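Local coordinates for protein NADH-dependent FAD reductase (Streptomyces globisporus, PDB 4R82) that reduces FAD with NADH to supply freely diffusing FADH2 to the halogenase and monooxygenase of enediyne antibiotic C-1027 biosynthesis, at residues Leu87-Glu92 against Arg162-Leu166. Sequence-based numbering, arbitrary orientation.
Sequences LEAGQE and REGML. With ACT (acetate ion), chain H.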
ATOM      1  N   LEU A  87      12.788  -2.899  -0.996  1.00 10.48           N
ATOM      2  CA  LEU A  87      13.692  -4.019  -0.775  1.00  9.53           C
ATOM      3  C   LEU A  87      13.490  -5.142  -1.775  1.00 11.21           C
ATOM      4  O   LEU A  87      12.362  -5.496  -2.116  1.00 11.32           O
ATOM      5  CB  LEU A  87      13.572  -4.566   0.656  1.00  9.38           C
ATOM      6  CG  LEU A  87      13.986  -3.591   1.767  1.00  9.66           C
ATOM      7  CD1 LEU A  87      13.876  -4.291   3.135  1.00 12.30           C
ATOM      8  CD2 LEU A  87      15.397  -3.054   1.533  1.00 13.20           C
ATOM      9  N   GLU A  88      14.610  -5.695  -2.227  1.00 10.81           N
ATOM     10  CA  GLU A  88      14.652  -6.791  -3.170  1.00 11.23           C
ATOM     11  C   GLU A  88      14.413  -8.131  -2.467  1.00 13.69           C
ATOM     12  O   GLU A  88      14.551  -8.232  -1.250  1.00 16.61           O
ATOM     13  CB  GLU A  88      16.017  -6.741  -3.876  1.00 14.78           C
ATOM     14  CG  GLU A  88      16.256  -7.741  -4.972  1.00 18.43           C
ATOM     15  CD  GLU A  88      16.822  -9.039  -4.435  1.00 28.09           C
ATOM     16  OE1 GLU A  88      17.412  -9.001  -3.330  1.00 26.25           O
ATOM     17  OE2 GLU A  88      16.667 -10.086  -5.103  1.00 25.37           O
ATOM     18  N   ALA A  89      14.067  -9.153  -3.249  1.00 14.28           N
ATOM     19  CA  ALA A  89      13.668 -10.458  -2.737  1.00 17.32           C
ATOM     20  C   ALA A  89      14.588 -11.073  -1.686  1.00 20.57           C
ATOM     21  O   ALA A  89      14.114 -11.776  -0.797  1.00 26.06           O
ATOM     22  CB  ALA A  89      13.476 -11.432  -3.893  1.00 18.02           C
ATOM     23  N   GLY A  90      15.891 -10.835  -1.785  1.00 18.11           N
ATOM     24  CA  GLY A  90      16.824 -11.448  -0.845  1.00 21.14           C
ATOM     25  C   GLY A  90      17.270 -10.574   0.325  1.00 19.00           C
ATOM     26  O   GLY A  90      18.292 -10.852   0.961  1.00 21.14           O
ATOM     27  N   GLN A  91      16.506  -9.530   0.623  1.00 14.24           N
ATOM     28  CA  GLN A  91      16.908  -8.577   1.655  1.00 14.57           C
ATOM     29  C   GLN A  91      16.125  -8.670   2.960  1.00 13.85           C
ATOM     30  O   GLN A  91      15.904  -7.657   3.633  1.00 16.94           O
ATOM     31  CB  GLN A  91      16.843  -7.157   1.105  1.00 16.00           C
ATOM     32  CG  GLN A  91      17.807  -6.936  -0.053  1.00 16.15           C
ATOM     33  CD  GLN A  91      17.896  -5.485  -0.446  1.00 15.75           C
ATOM     34  OE1 GLN A  91      16.919  -4.900  -0.926  1.00 14.15           O
ATOM     35  NE2 GLN A  91      19.061  -4.875  -0.210  1.00 17.81           N
ATOM     36  N   GLU A  92      15.718  -9.877   3.326  1.00 14.82           N
ATOM     37  CA  GLU A  92      15.018 -10.071   4.587  1.00 15.48           C
ATOM     38  C   GLU A  92      15.845  -9.606   5.790  1.00 18.16           C
ATOM     39  O   GLU A  92      15.288  -9.093   6.771  1.00 18.87           O
ATOM     40  CB  GLU A  92      14.602 -11.535   4.750  1.00 19.15           C
ATOM     41  CG  GLU A  92      13.972 -11.824   6.102  1.00 30.91           C
ATOM     42  CD  GLU A  92      13.455 -13.245   6.232  1.00 41.97           C
ATOM     43  OE1 GLU A  92      13.292 -13.920   5.191  1.00 42.52           O
ATOM     44  OE2 GLU A  92      13.209 -13.680   7.380  1.00 44.37           O
ATOM     45  N   ARG A 162      16.031  -6.559 -10.740  1.00 12.49           N
ATOM     46  CA  ARG A 162      15.640  -6.920  -9.370  1.00 11.90           C
ATOM     47  C   ARG A 162      14.131  -6.965  -9.179  1.00 14.73           C
ATOM     48  O   ARG A 162      13.387  -6.242  -9.847  1.00 16.01           O
ATOM     49  CB  ARG A 162      16.253  -5.943  -8.362  1.00 11.81           C
ATOM     50  CG  ARG A 162      17.786  -5.976  -8.333  1.00 12.07           C
ATOM     51  CD  ARG A 162      18.362  -4.884  -7.434  1.00 14.63           C
ATOM     52  NE  ARG A 162      19.825  -4.930  -7.467  1.00 12.29           N
ATOM     53  CZ  ARG A 162      20.632  -3.959  -7.047  1.00 12.33           C
ATOM     54  NH1 ARG A 162      21.950  -4.126  -7.112  1.00 13.71           N
ATOM     55  NH2 ARG A 162      20.138  -2.832  -6.562  1.00 12.66           N
ATOM     56  N   GLU A 163      13.693  -7.792  -8.232  1.00 12.22           N
ATOM     57  CA  GLU A 163      12.276  -7.949  -7.939  1.00 15.13           C
ATOM     58  C   GLU A 163      12.077  -7.831  -6.430  1.00 15.27           C
ATOM     59  O   GLU A 163      12.915  -8.301  -5.662  1.00 14.46           O
ATOM     60  CB  GLU A 163      11.857  -9.338  -8.423  1.00 19.97           C
ATOM     61  CG  GLU A 163      10.396  -9.667  -8.323  1.00 26.56           C
ATOM     62  CD  GLU A 163      10.030 -10.774  -9.287  1.00 29.07           C
ATOM     63  OE1 GLU A 163       9.643 -10.453 -10.428  1.00 29.95           O
ATOM     64  OE2 GLU A 163      10.162 -11.956  -8.911  1.00 26.40           O
ATOM     65  N   GLY A 164      10.976  -7.215  -5.998  1.00 12.05           N
ATOM     66  CA  GLY A 164      10.763  -6.955  -4.579  1.00 11.22           C
ATOM     67  C   GLY A 164      10.453  -8.156  -3.689  1.00 12.80           C
ATOM     68  O   GLY A 164       9.922  -9.173  -4.144  1.00 13.05           O
HETATM   69  N   MSE A 165      10.810  -8.045  -2.411  1.00 12.92           N
HETATM   70  CA  MSE A 165      10.371  -9.042  -1.443  1.00 13.27           C
HETATM   71  C   MSE A 165       8.917  -8.758  -1.105  1.00 10.45           C
HETATM   72  O   MSE A 165       8.399  -7.688  -1.436  1.00 12.88           O
HETATM   73  CB  MSE A 165      11.260  -9.030  -0.193  1.00 18.70           C
HETATM   74  CG  MSE A 165      11.320  -7.718   0.549  1.00 15.60           C
HETATM   75 SE   MSE A 165      12.435  -7.848   2.175  0.54 16.59          SE
HETATM   76  CE  MSE A 165      11.537  -9.319   3.030  1.00 24.93           C
ATOM     77  N   LEU A 166       8.260  -9.721  -0.460  1.00 12.45           N
ATOM     78  CA  LEU A 166       6.846  -9.622  -0.120  1.00 11.88           C
ATOM     79  C   LEU A 166       6.640  -9.813   1.377  1.00 11.89           C
ATOM     80  O   LEU A 166       7.439 -10.479   2.046  1.00 12.13           O
ATOM     81  CB  LEU A 166       6.047 -10.690  -0.869  1.00 11.05           C
ATOM     82  CG  LEU A 166       6.157 -10.591  -2.387  1.00 11.41           C
ATOM     83  CD1 LEU A 166       5.554 -11.799  -3.057  1.00 11.95           C
ATOM     84  CD2 LEU A 166       5.446  -9.329  -2.829  1.00 17.16           C
TER
HETATM   85  C   ACT H 206      20.597  -7.231   3.124  1.00 33.79           C
HETATM   86  O   ACT H 206      19.568  -7.882   3.430  1.00 25.37           O
HETATM   87  OXT ACT H 206      20.694  -6.857   1.930  1.00 41.65           O
HETATM   88  CH3 ACT H 206      21.653  -6.912   4.142  1.00 38.20           C
HETATM   89  O   HOH W   1       9.425  -5.087  -1.787  1.00 11.12           O
HETATM   90  O   HOH W   2      15.116 -10.013  -7.379  1.00 24.17           O
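Selenomethionine Met165 lays its side chain along the segment 87-92. Its CG takes the position between backbone N and carbonyl carbon (chi1 59°), which sends the chain along the loop. Met165 CB sits 3.5 Å from Glu88 O, and Met165 SE lies 3.8 Å from Leu87 CB. The chain bends at chi3 and brings CE to Glu92, at the start of helix 92-97. Ala95 of that helix and Phe172 also touch Met165.

The backbones meet in a single bridge between Glu88 and Gly164. Ala89 N gives a 2.8 Å hydrogen bond to Glu163 O and lies in its carbonyl plane. Met165 N bonds to Leu87 O at 3.0 Å, tilted from that carbonyl plane. Water 1 lies within hydrogen-bonding distance of Leu87 O and Met165 O.

Glu88 to Gln91 form a type I turn, and two side chains brace it. Glu88 starts with CG anti to its backbone N (chi1 -176°) and bends at chi2. Its carboxylate thus folds back over the turn, and Gly90 N reaches Glu88 OE1 from above the carboxylate plane at 2.8 Å. Gln91, the N-cap residue, returns OE1 to Glu88 N in a nearly straight bond.

Glu88 also crosses Arg162 at about a right angle, Glu88 CG against Arg162 CB at 3.8 Å. The guanidinium turns to Ala129 O and makes a cation-pi contact with Trp159. Water 2 donates a hydrogen bond to Glu88 OE2 and accepts one from Glu163 N. The Glu163 carboxylate pairs with Arg173 of the second subunit.

The contact links two loops of the flavin reductase domain. Two backbone hydrogen bonds fix the register, and the buried Met165 side chain packs against Leu87 and the turn backbone. Through OE1 and water 2, the one Glu88 carboxylate ties the turn to the facing loop.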